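Local coordinates for uncharacterized protein (Mycobacterium smegmatis, PDB 4TMD) that is of unknown function but belongs to the DUF5642 family in the Mog1p/PsbP clan and is probably exported as a lipoprotein, at residues E57-P62 / E90-S95. Residues are numbered along the deposited sequence; the frame is centred on the assembly and turned at random.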
ATOM      1  N   GLU A  57      -0.430  -3.185 -12.162  1.00 19.70           N
ATOM      2  CA  GLU A  57      -0.965  -1.896 -11.731  1.00 30.91           C
ATOM      3  C   GLU A  57      -1.201  -1.828 -10.216  1.00 33.66           C
ATOM      4  O   GLU A  57      -1.309  -0.739  -9.648  1.00 33.14           O
ATOM      5  CB  GLU A  57      -2.280  -1.598 -12.470  1.00 35.20           C
ATOM      6  CG  GLU A  57      -2.214  -1.818 -13.989  1.00 35.62           C
ATOM      7  CD  GLU A  57      -3.529  -1.500 -14.696  1.00 54.13           C
ATOM      8  OE1 GLU A  57      -4.558  -1.299 -14.006  1.00 50.03           O
ATOM      9  OE2 GLU A  57      -3.530  -1.452 -15.947  1.00 44.33           O
ATOM     10  N   GLY A  58      -1.289  -2.988  -9.571  1.00 23.18           N
ATOM     11  CA  GLY A  58      -1.501  -3.041  -8.137  1.00 27.84           C
ATOM     12  C   GLY A  58      -2.913  -2.606  -7.795  1.00 32.79           C
ATOM     13  O   GLY A  58      -3.747  -2.441  -8.684  1.00 28.09           O
ATOM     14  N   GLN A  59      -3.173  -2.394  -6.508  1.00 25.51           N
ATOM     15  CA  GLN A  59      -4.528  -2.142  -6.034  1.00 23.72           C
ATOM     16  C   GLN A  59      -5.121  -0.856  -6.597  1.00 30.42           C
ATOM     17  O   GLN A  59      -4.638   0.248  -6.321  1.00 29.01           O
ATOM     18  CB  GLN A  59      -4.565  -2.084  -4.512  1.00 27.05           C
ATOM     19  CG  GLN A  59      -5.968  -1.827  -3.973  1.00 22.20           C
ATOM     20  CD  GLN A  59      -6.928  -2.959  -4.318  1.00 26.41           C
ATOM     21  OE1 GLN A  59      -6.646  -4.137  -4.061  1.00 23.36           O
ATOM     22  NE2 GLN A  59      -8.063  -2.608  -4.918  1.00 26.73           N
ATOM     23  N   GLN A  60      -6.193  -1.010  -7.368  1.00 25.70           N
ATOM     24  CA  GLN A  60      -6.862   0.127  -7.985  1.00 37.05           C
ATOM     25  C   GLN A  60      -8.095   0.597  -7.214  1.00 32.62           C
ATOM     26  O   GLN A  60      -8.757  -0.179  -6.530  1.00 31.72           O
ATOM     27  CB  GLN A  60      -7.258  -0.223  -9.424  1.00 35.44           C
ATOM     28  CG  GLN A  60      -6.068  -0.435 -10.346  1.00 39.49           C
ATOM     29  CD  GLN A  60      -5.150   0.778 -10.391  1.00 38.58           C
ATOM     30  OE1 GLN A  60      -5.568   1.875 -10.770  1.00 42.21           O
ATOM     31  NE2 GLN A  60      -3.896   0.590  -9.986  1.00 34.75           N
ATOM     32  N   PHE A  61      -8.389   1.885  -7.335  1.00 34.67           N
ATOM     33  CA  PHE A  61      -9.625   2.447  -6.821  1.00 42.88           C
ATOM     34  C   PHE A  61     -10.388   3.089  -7.974  1.00 51.07           C
ATOM     35  O   PHE A  61     -10.006   4.167  -8.443  1.00 44.83           O
ATOM     36  CB  PHE A  61      -9.347   3.469  -5.722  1.00 34.90           C
ATOM     37  CG  PHE A  61      -8.721   2.877  -4.493  1.00 43.10           C
ATOM     38  CD1 PHE A  61      -7.382   2.522  -4.481  1.00 34.23           C
ATOM     39  CD2 PHE A  61      -9.475   2.674  -3.349  1.00 35.72           C
ATOM     40  CE1 PHE A  61      -6.809   1.975  -3.356  1.00 42.17           C
ATOM     41  CE2 PHE A  61      -8.907   2.133  -2.217  1.00 34.21           C
ATOM     42  CZ  PHE A  61      -7.573   1.781  -2.219  1.00 40.06           C
ATOM     43  N   PRO A  62     -11.454   2.416  -8.444  1.00 44.70           N
ATOM     44  CA  PRO A  62     -12.308   2.900  -9.537  1.00 52.48           C
ATOM     45  C   PRO A  62     -12.716   4.362  -9.346  1.00 55.39           C
ATOM     46  O   PRO A  62     -12.975   4.785  -8.218  1.00 49.71           O
ATOM     47  CB  PRO A  62     -13.527   1.967  -9.482  1.00 46.93           C
ATOM     48  CG  PRO A  62     -13.396   1.194  -8.196  1.00 49.36           C
ATOM     49  CD  PRO A  62     -11.938   1.138  -7.898  1.00 45.69           C
ATOM     50  N   GLU A  90     -19.278   1.314  -1.362  1.00 23.83           N
ATOM     51  CA  GLU A  90     -19.335  -0.130  -1.573  1.00 31.44           C
ATOM     52  C   GLU A  90     -17.918  -0.695  -1.531  1.00 30.32           C
ATOM     53  O   GLU A  90     -16.953   0.064  -1.606  1.00 26.32           O
ATOM     54  CB  GLU A  90     -20.045  -0.471  -2.889  1.00 30.72           C
ATOM     55  CG  GLU A  90     -19.478   0.147  -4.128  1.00 39.73           C
ATOM     56  CD  GLU A  90     -20.405  -0.039  -5.328  1.00 55.83           C
ATOM     57  OE1 GLU A  90     -21.114  -1.067  -5.389  1.00 55.46           O
ATOM     58  OE2 GLU A  90     -20.438   0.850  -6.206  1.00 57.04           O
ATOM     59  N   PRO A  91     -17.780  -2.018  -1.370  1.00 26.47           N
ATOM     60  CA  PRO A  91     -16.430  -2.566  -1.240  1.00 31.75           C
ATOM     61  C   PRO A  91     -15.592  -2.376  -2.499  1.00 35.73           C
ATOM     62  O   PRO A  91     -16.119  -2.483  -3.606  1.00 27.38           O
ATOM     63  CB  PRO A  91     -16.672  -4.062  -0.989  1.00 28.60           C
ATOM     64  CG  PRO A  91     -18.085  -4.171  -0.565  1.00 37.44           C
ATOM     65  CD  PRO A  91     -18.811  -3.067  -1.246  1.00 32.18           C
ATOM     66  N   VAL A  92     -14.302  -2.099  -2.318  1.00 35.66           N
ATOM     67  CA  VAL A  92     -13.362  -2.027  -3.432  1.00 28.13           C
ATOM     68  C   VAL A  92     -12.998  -3.432  -3.862  1.00 30.59           C
ATOM     69  O   VAL A  92     -12.645  -4.262  -3.022  1.00 28.22           O
ATOM     70  CB  VAL A  92     -12.078  -1.266  -3.050  1.00 30.60           C
ATOM     71  CG1 VAL A  92     -11.233  -0.995  -4.283  1.00 29.75           C
ATOM     72  CG2 VAL A  92     -12.420   0.035  -2.361  1.00 36.55           C
ATOM     73  N   PRO A  93     -13.111  -3.726  -5.167  1.00 30.82           N
ATOM     74  CA  PRO A  93     -12.663  -5.048  -5.619  1.00 34.10           C
ATOM     75  C   PRO A  93     -11.173  -5.249  -5.303  1.00 25.37           C
ATOM     76  O   PRO A  93     -10.339  -4.413  -5.655  1.00 29.83           O
ATOM     77  CB  PRO A  93     -12.917  -5.013  -7.131  1.00 36.30           C
ATOM     78  CG  PRO A  93     -13.965  -3.944  -7.320  1.00 39.32           C
ATOM     79  CD  PRO A  93     -13.681  -2.920  -6.260  1.00 37.10           C
ATOM     80  N   LEU A  94     -10.853  -6.335  -4.618  1.00 26.62           N
ATOM     81  CA  LEU A  94      -9.487  -6.572  -4.167  1.00 26.55           C
ATOM     82  C   LEU A  94      -8.591  -7.142  -5.266  1.00 28.64           C
ATOM     83  O   LEU A  94      -8.945  -8.117  -5.919  1.00 30.12           O
ATOM     84  CB  LEU A  94      -9.496  -7.522  -2.975  1.00 31.92           C
ATOM     85  CG  LEU A  94      -8.137  -7.831  -2.351  1.00 25.86           C
ATOM     86  CD1 LEU A  94      -7.654  -6.660  -1.520  1.00 19.82           C
ATOM     87  CD2 LEU A  94      -8.219  -9.107  -1.512  1.00 25.33           C
ATOM     88  N   SER A  95      -7.422  -6.544  -5.460  1.00 26.58           N
ATOM     89  CA  SER A  95      -6.442  -7.112  -6.379  1.00 21.39           C
ATOM     90  C   SER A  95      -5.768  -8.296  -5.704  1.00 29.67           C
ATOM     91  O   SER A  95      -5.116  -8.135  -4.674  1.00 25.08           O
ATOM     92  CB  SER A  95      -5.411  -6.062  -6.803  1.00 33.92           C
ATOM     93  OG  SER A  95      -4.353  -6.661  -7.537  1.00 29.94           O
TER
HETATM   94  O   HOH W   1      -4.518  -5.775  -3.078  1.00 19.73           O
HETATM   95  O   HOH W   2     -10.204  -2.403  -7.678  1.00 39.89           O
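Val92 is the first residue of 90-95 to meet 57-62, and it divides its two methyls between different partners. CG1 lies anti to the backbone N and CG2 beside it, which sends Val92 CG1 to Gln60 O, at 3.4 Å, and CG2 to the Phe61 ring. CG1 also borders Gln59 NE2 and Pro62 CD. CG2 stands 4.1 Å from Phe61 CD2 and reaches the ring obliquely. Pro93 contributes its carbonyl: Gln59 NE2 donates to Pro93 O at 3.0 Å, nearly straight at 168°, with the acceptor lying in the plane of the Gln59 amide. The same NE2 donates to Gln60 O within its own segment, so two carbonyls, one from each segment, are gripped by the NH2 of Gln59, one N-H each, and a water donating to both of these oxygens closes the arrangement. Leu94 adds a lesser touch, its CD1 standing 3.7 Å from Gln59 OE1. At Ser95 the backbone N donates to a lone pair of Gln59 OE1 at 2.9 Å, the N-H pointing almost exactly at the oxygen (175°). A second water donates to OE1 and to Ser95 O. Gln59 thus docks one loop on the other through both ends of its amide: CG is anti to the backbone N, and a bend at chi2 (63°) brings the buried amide to the backbone of 93-95, its bonds fixing its rotation. The segments run roughly antiparallel, joining the loop after helix 53-56 to the loop after strand 79-88. Gln59, Phe61 and Val92 all rest on Met159 of strand 158-166, Leu94 packs on strand 145-155, and Phe61 also meets helix 33-36.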